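CDP-glucose 4,6-dehydratase (Salmonella enterica subsp. enterica serovar Typhi, PDB 1WVG) catalyses the NAD(+)-dependent dehydration of CDP-D-glucose to CDP-4-dehydro-6-deoxy-D-glucose, an early step on the route to CDP-3,6-dideoxy-D-mannose for the lipopolysaccharide O-antigen. Local coordinates at residues V53-N56 with D57-S61; D341-I344 with C345-E349. One frame throughout, in Å; residues are numbered along the deposited sequence.

Contact 1 (V53-N56 with D57-S61); sequences VRLN and DLMES
Between Leu-55 and Leu-58 the backbone winds into a 3-10 turn, its Leu-58 N to Leu-55 O bond only 2.7 Å long. It illustrates how a Rossmann-fold connection can stop one helix and start the next strand within a few residues: a Schellman motif, with Arg-54 at positive phi as the C-prime residue and Leu-55 N bonded to Phe-50 O, ends helix 49-52, and strand 60-63 follows. CD2 of the buried Leu-55 meets CD1 of the more exposed Leu-58 at 4.0 Å, the two side chains crossing at about a right angle, and CG of Met-59 rests 3.4 Å from Leu-55 O. Leu-55 and Met-59 also pack on Ser-26 of helix 20-31. Arg-54 and Asp-57 run side by side, yet OD2 of Asp-57 lies well out of the guanidinium plane, 4.2 Å from NE of Arg-54, so between the charged ends there is probably attraction but no directed N-H bond. Ser-61 OG is hydrogen-bonded to NE2 of His-17. With CG anti to its backbone N (chi1 167°), Asn-56 places its amide oxygen beside the start of the strand, where a water donates to Asn-56 OD1 at 2.9 Å and accepts from Ser-61 N at 3.0 Å.

Contact 2 (D341-I344 with C345-E349); sequences DMLI and CSKRE
Peptide carbonyls are the flat groups at which Asp-341 and Met-342 receive Cys-345 and Ser-346. Cys-345 N lies in the plane of the Asp-341 carbonyl, 2.8 Å from Asp-341 O. At Met-342 the backbone N of Ser-346 comes almost straight down the C=O direction, while OG of Ser-346 comes in 45° above the carbonyl plane, 2.9 Å from Met-342 O. Two donors from one residue thus grip Met-342 O, a doubling made possible because OG sits beside the serine's own backbone N (chi1 -58°). These are the opening turns of helix 342-355, and Asp-341 is its N-cap: OD1 accepts from Leu-343 N and Ile-344 N, both bonds weak. On the buried side, bends at chi2 and chi3 fold Met-342 back over Cys-345, bringing SD within 3.7 Å of SG and CE within 3.7 Å of CB; Trp-332 and Trp-336 of helix 322-337 also touch Met-342. Elsewhere on the helix the aliphatic part of Lys-347 passes obliquely by its neighbours, its CE 3.6 Å from CD2 of Leu-343 and 4.0 Å from CD1 of Ile-344. Trp-332 NE1 also hydrogen-bonds to OG of Ser-346, leaving this buried hydroxyl tied to two helices, and the carboxylate of Asp-341 would be favoured by the positive end of the helix dipole.

How the contacts relate
From the N terminus, contact 1 comes first, at the turn from helix 49-52 into strand 60-63 of the main parallel sheet. Contact 2 follows nearly 300 residues later, in the first turns of helix 342-355 near the C terminus. Each joins consecutive residues, so neither encloses a long loop, and the two stand in series without nesting or crossing. Their centres lie about 15 Å apart, but they touch through Val-53: Val-53 O packs 3.5 Å from CD1 of Leu-343, and CG1 of Val-53 reaches the backbone of Met-342 and the hydroxyl of Ser-346. Both contacts also pack on helix 20-31, which lies between strands 11-15 and 35-40 along the chain.

Contact 1 (V53-N56 with D57-S61)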
ATOM      1  N   VAL A  53      45.382 -12.537  -1.729  1.00 31.83           N
ATOM      2  CA  VAL A  53      45.886 -12.157  -0.419  1.00 33.12           C
ATOM      3  C   VAL A  53      46.255 -13.335   0.464  1.00 32.13           C
ATOM      4  O   VAL A  53      46.495 -13.120   1.661  1.00 38.43           O
ATOM      5  CB  VAL A  53      44.973 -11.208   0.351  1.00 33.17           C
ATOM      6  CG1 VAL A  53      44.855  -9.858  -0.346  1.00 29.63           C
ATOM      7  CG2 VAL A  53      43.601 -11.884   0.470  1.00 29.35           C
ATOM      8  N   ARG A  54      46.279 -14.539  -0.136  1.00 38.78           N
ATOM      9  CA  ARG A  54      46.631 -15.801   0.544  1.00 48.67           C
ATOM     10  C   ARG A  54      45.797 -16.022   1.793  1.00 45.68           C
ATOM     11  O   ARG A  54      46.337 -16.432   2.823  1.00 29.31           O
ATOM     12  CB  ARG A  54      48.145 -15.943   0.896  1.00 71.38           C
ATOM     13  CG  ARG A  54      49.150 -16.138  -0.262  1.00100.00           C
ATOM     14  CD  ARG A  54      50.477 -16.882   0.015  1.00100.00           C
ATOM     15  NE  ARG A  54      50.863 -17.857  -1.039  1.00100.00           N
ATOM     16  CZ  ARG A  54      52.017 -18.572  -1.209  1.00100.00           C
ATOM     17  NH1 ARG A  54      53.037 -18.546  -0.319  1.00100.00           N
ATOM     18  NH2 ARG A  54      52.106 -19.429  -2.245  1.00100.00           N
ATOM     19  N   LEU A  55      44.483 -15.739   1.710  1.00 41.03           N
ATOM     20  CA  LEU A  55      43.607 -15.886   2.872  1.00 32.53           C
ATOM     21  C   LEU A  55      43.549 -17.310   3.359  1.00 25.64           C
ATOM     22  O   LEU A  55      43.381 -17.619   4.528  1.00 31.67           O
ATOM     23  CB  LEU A  55      42.184 -15.484   2.483  1.00 27.06           C
ATOM     24  CG  LEU A  55      41.838 -14.123   3.047  1.00 26.11           C
ATOM     25  CD1 LEU A  55      40.421 -13.779   2.625  1.00 31.49           C
ATOM     26  CD2 LEU A  55      41.933 -14.115   4.558  1.00 19.18           C
ATOM     27  N   ASN A  56      43.672 -18.202   2.411  1.00 25.37           N
ATOM     28  CA  ASN A  56      43.620 -19.599   2.736  1.00 28.60           C
ATOM     29  C   ASN A  56      44.631 -19.921   3.801  1.00 31.72           C
ATOM     30  O   ASN A  56      44.503 -20.871   4.550  1.00 31.94           O
ATOM     31  CB  ASN A  56      43.976 -20.439   1.511  1.00 32.45           C
ATOM     32  CG  ASN A  56      44.236 -21.861   1.927  1.00 56.27           C
ATOM     33  OD1 ASN A  56      43.396 -22.466   2.588  1.00 41.64           O
ATOM     34  ND2 ASN A  56      45.397 -22.402   1.577  1.00 67.06           N
ATOM     35  N   ASP A  57      45.670 -19.134   3.880  1.00 24.83           N
ATOM     36  CA  ASP A  57      46.654 -19.442   4.900  1.00 42.33           C
ATOM     37  C   ASP A  57      46.423 -18.733   6.210  1.00 41.14           C
ATOM     38  O   ASP A  57      47.186 -18.927   7.155  1.00 32.22           O
ATOM     39  CB  ASP A  57      48.079 -19.087   4.435  1.00 55.24           C
ATOM     40  CG  ASP A  57      48.563 -20.032   3.374  1.00 66.21           C
ATOM     41  OD1 ASP A  57      48.261 -21.234   3.328  1.00 53.43           O
ATOM     42  OD2 ASP A  57      49.351 -19.416   2.536  1.00 65.14           O
ATOM     43  N   LEU A  58      45.409 -17.884   6.247  1.00 34.94           N
ATOM     44  CA  LEU A  58      45.119 -17.127   7.445  1.00 28.42           C
ATOM     45  C   LEU A  58      43.807 -17.546   8.053  1.00 28.15           C
ATOM     46  O   LEU A  58      43.342 -16.951   9.029  1.00 24.60           O
ATOM     47  CB  LEU A  58      45.111 -15.630   7.142  1.00 31.90           C
ATOM     48  CG  LEU A  58      46.192 -15.286   6.141  1.00 42.04           C
ATOM     49  CD1 LEU A  58      45.867 -13.963   5.447  1.00 45.03           C
ATOM     50  CD2 LEU A  58      47.510 -15.201   6.898  1.00 51.90           C
ATOM     51  N   MET A  59      43.250 -18.608   7.487  1.00 24.49           N
ATOM     52  CA  MET A  59      42.007 -19.070   8.014  1.00 22.37           C
ATOM     53  C   MET A  59      41.771 -20.492   7.646  1.00 27.27           C
ATOM     54  O   MET A  59      42.475 -21.025   6.811  1.00 28.30           O
ATOM     55  CB  MET A  59      40.871 -18.184   7.434  1.00 21.79           C
ATOM     56  CG  MET A  59      40.466 -18.560   6.022  1.00 27.56           C
ATOM     57  SD  MET A  59      39.184 -17.426   5.408  1.00 35.15           S
ATOM     58  CE  MET A  59      37.634 -18.335   5.738  1.00 30.07           C
ATOM     59  N   GLU A  60      40.754 -21.067   8.264  1.00 22.88           N
ATOM     60  CA  GLU A  60      40.398 -22.416   7.970  1.00 18.62           C
ATOM     61  C   GLU A  60      39.436 -22.344   6.800  1.00 31.42           C
ATOM     62  O   GLU A  60      38.249 -22.056   6.935  1.00 29.34           O
ATOM     63  CB  GLU A  60      39.787 -23.131   9.210  1.00 19.06           C
ATOM     64  CG  GLU A  60      39.466 -24.629   9.004  1.00 24.03           C
ATOM     65  CD  GLU A  60      38.718 -25.277  10.162  1.00 43.26           C
ATOM     66  OE1 GLU A  60      38.541 -24.757  11.259  1.00 49.25           O
ATOM     67  OE2 GLU A  60      38.267 -26.472   9.849  1.00 47.97           O
ATOM     68  N   SER A  61      39.957 -22.582   5.619  1.00 33.58           N
ATOM     69  CA  SER A  61      39.129 -22.535   4.430  1.00 27.92           C
ATOM     70  C   SER A  61      38.657 -23.918   3.970  1.00 41.96           C
ATOM     71  O   SER A  61      39.435 -24.793   3.578  1.00 41.98           O
ATOM     72  CB  SER A  61      39.853 -21.770   3.336  1.00 21.89           C
ATOM     73  OG  SER A  61      39.127 -21.904   2.130  1.00 23.45           O
TER
HETATM   74  O   HOH W   1      42.698 -23.678   5.112  1.00 35.05           O
HETATM   75  O   HOH W   2      47.863 -22.109   0.076  1.00 72.48           O

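Contact 2 (D341-I344 with C345-E349)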
ATOM      1  N   ASP A 341      52.342  -5.207  -2.981  1.00 38.23           N
ATOM      2  CA  ASP A 341      51.854  -6.195  -2.022  1.00 38.82           C
ATOM      3  C   ASP A 341      50.395  -5.889  -1.629  1.00 44.39           C
ATOM      4  O   ASP A 341      50.107  -5.062  -0.735  1.00 34.43           O
ATOM      5  CB  ASP A 341      52.698  -6.303  -0.741  1.00 38.21           C
ATOM      6  CG  ASP A 341      52.139  -7.315   0.242  1.00 63.18           C
ATOM      7  OD1 ASP A 341      51.154  -8.005   0.022  1.00 68.20           O
ATOM      8  OD2 ASP A 341      52.826  -7.400   1.354  1.00 60.01           O
ATOM      9  N   MET A 342      49.487  -6.616  -2.292  1.00 33.93           N
ATOM     10  CA  MET A 342      48.055  -6.483  -2.121  1.00 24.72           C
ATOM     11  C   MET A 342      47.512  -6.779  -0.736  1.00 34.61           C
ATOM     12  O   MET A 342      46.638  -6.081  -0.228  1.00 39.23           O
ATOM     13  CB  MET A 342      47.280  -7.045  -3.315  1.00 29.23           C
ATOM     14  CG  MET A 342      47.696  -6.404  -4.649  1.00 33.83           C
ATOM     15  SD  MET A 342      48.157  -4.645  -4.547  1.00 36.14           S
ATOM     16  CE  MET A 342      46.497  -3.908  -4.601  1.00 35.49           C
ATOM     17  N   LEU A 343      48.045  -7.788  -0.086  1.00 23.42           N
ATOM     18  CA  LEU A 343      47.571  -8.027   1.245  1.00 29.68           C
ATOM     19  C   LEU A 343      47.830  -6.764   2.024  1.00 26.46           C
ATOM     20  O   LEU A 343      47.026  -6.249   2.780  1.00 25.45           O
ATOM     21  CB  LEU A 343      48.323  -9.183   1.936  1.00 32.95           C
ATOM     22  CG  LEU A 343      47.863  -9.380   3.377  1.00 39.72           C
ATOM     23  CD1 LEU A 343      46.526 -10.100   3.355  1.00 32.79           C
ATOM     24  CD2 LEU A 343      48.861 -10.233   4.142  1.00 39.13           C
ATOM     25  N   ILE A 344      49.005  -6.237   1.806  1.00 26.03           N
ATOM     26  CA  ILE A 344      49.337  -5.049   2.520  1.00 21.38           C
ATOM     27  C   ILE A 344      48.475  -3.856   2.106  1.00 30.02           C
ATOM     28  O   ILE A 344      48.008  -3.067   2.914  1.00 30.99           O
ATOM     29  CB  ILE A 344      50.838  -4.838   2.466  1.00 31.35           C
ATOM     30  CG1 ILE A 344      51.437  -5.840   3.449  1.00 35.23           C
ATOM     31  CG2 ILE A 344      51.147  -3.410   2.875  1.00 23.00           C
ATOM     32  CD1 ILE A 344      50.336  -6.582   4.234  1.00 58.97           C
ATOM     33  N   CYS A 345      48.204  -3.709   0.822  1.00 37.27           N
ATOM     34  CA  CYS A 345      47.335  -2.615   0.375  1.00 36.48           C
ATOM     35  C   CYS A 345      45.928  -2.777   0.953  1.00 38.92           C
ATOM     36  O   CYS A 345      45.344  -1.831   1.469  1.00 33.58           O
ATOM     37  CB  CYS A 345      47.210  -2.649  -1.155  1.00 40.45           C
ATOM     38  SG  CYS A 345      48.798  -2.198  -1.896  1.00 55.35           S
ATOM     39  N   SER A 346      45.407  -4.011   0.820  1.00 26.90           N
ATOM     40  CA  SER A 346      44.102  -4.385   1.299  1.00 23.32           C
ATOM     41  C   SER A 346      44.051  -4.111   2.786  1.00 32.03           C
ATOM     42  O   SER A 346      43.144  -3.448   3.268  1.00 33.50           O
ATOM     43  CB  SER A 346      43.696  -5.801   0.898  1.00 21.88           C
ATOM     44  OG  SER A 346      43.732  -5.904  -0.534  1.00 26.75           O
ATOM     45  N   LYS A 347      45.044  -4.552   3.548  1.00 26.79           N
ATOM     46  CA  LYS A 347      45.025  -4.243   4.979  1.00 27.60           C
ATOM     47  C   LYS A 347      44.969  -2.754   5.210  1.00 26.00           C
ATOM     48  O   LYS A 347      44.330  -2.240   6.141  1.00 30.69           O
ATOM     49  CB  LYS A 347      46.219  -4.824   5.738  1.00 39.72           C
ATOM     50  CG  LYS A 347      46.204  -6.350   5.865  1.00 59.47           C
ATOM     51  CD  LYS A 347      46.928  -6.875   7.106  1.00 77.55           C
ATOM     52  CE  LYS A 347      47.754  -8.134   6.859  1.00100.00           C
ATOM     53  NZ  LYS A 347      48.118  -8.871   8.090  1.00 74.73           N
ATOM     54  N   ARG A 348      45.656  -2.026   4.345  1.00 25.65           N
ATOM     55  CA  ARG A 348      45.635  -0.595   4.493  1.00 24.26           C
ATOM     56  C   ARG A 348      44.242   0.023   4.278  1.00 26.79           C
ATOM     57  O   ARG A 348      43.812   0.973   4.945  1.00 20.75           O
ATOM     58  CB  ARG A 348      46.678   0.064   3.604  1.00 27.34           C
ATOM     59  CG  ARG A 348      47.247   1.310   4.280  1.00 67.07           C
ATOM     60  CD  ARG A 348      48.158   2.182   3.423  1.00100.00           C
ATOM     61  NE  ARG A 348      47.975   3.597   3.726  1.00100.00           N
ATOM     62  CZ  ARG A 348      48.187   4.611   2.885  1.00100.00           C
ATOM     63  NH1 ARG A 348      48.634   4.444   1.620  1.00100.00           N
ATOM     64  NH2 ARG A 348      47.957   5.850   3.325  1.00100.00           N
ATOM     65  N   GLU A 349      43.520  -0.487   3.295  1.00 23.62           N
ATOM     66  CA  GLU A 349      42.192   0.094   3.073  1.00 26.22           C
ATOM     67  C   GLU A 349      41.257  -0.063   4.244  1.00 29.82           C
ATOM     68  O   GLU A 349      40.558   0.899   4.575  1.00 33.01           O
ATOM     69  CB  GLU A 349      41.504  -0.320   1.782  1.00 23.45           C
ATOM     70  CG  GLU A 349      42.238   0.303   0.601  1.00 47.01           C
ATOM     71  CD  GLU A 349      41.294   1.009  -0.292  1.00 75.09           C
ATOM     72  OE1 GLU A 349      40.321   0.448  -0.784  1.00 40.87           O
ATOM     73  OE2 GLU A 349      41.630   2.270  -0.446  1.00 64.58           O
TER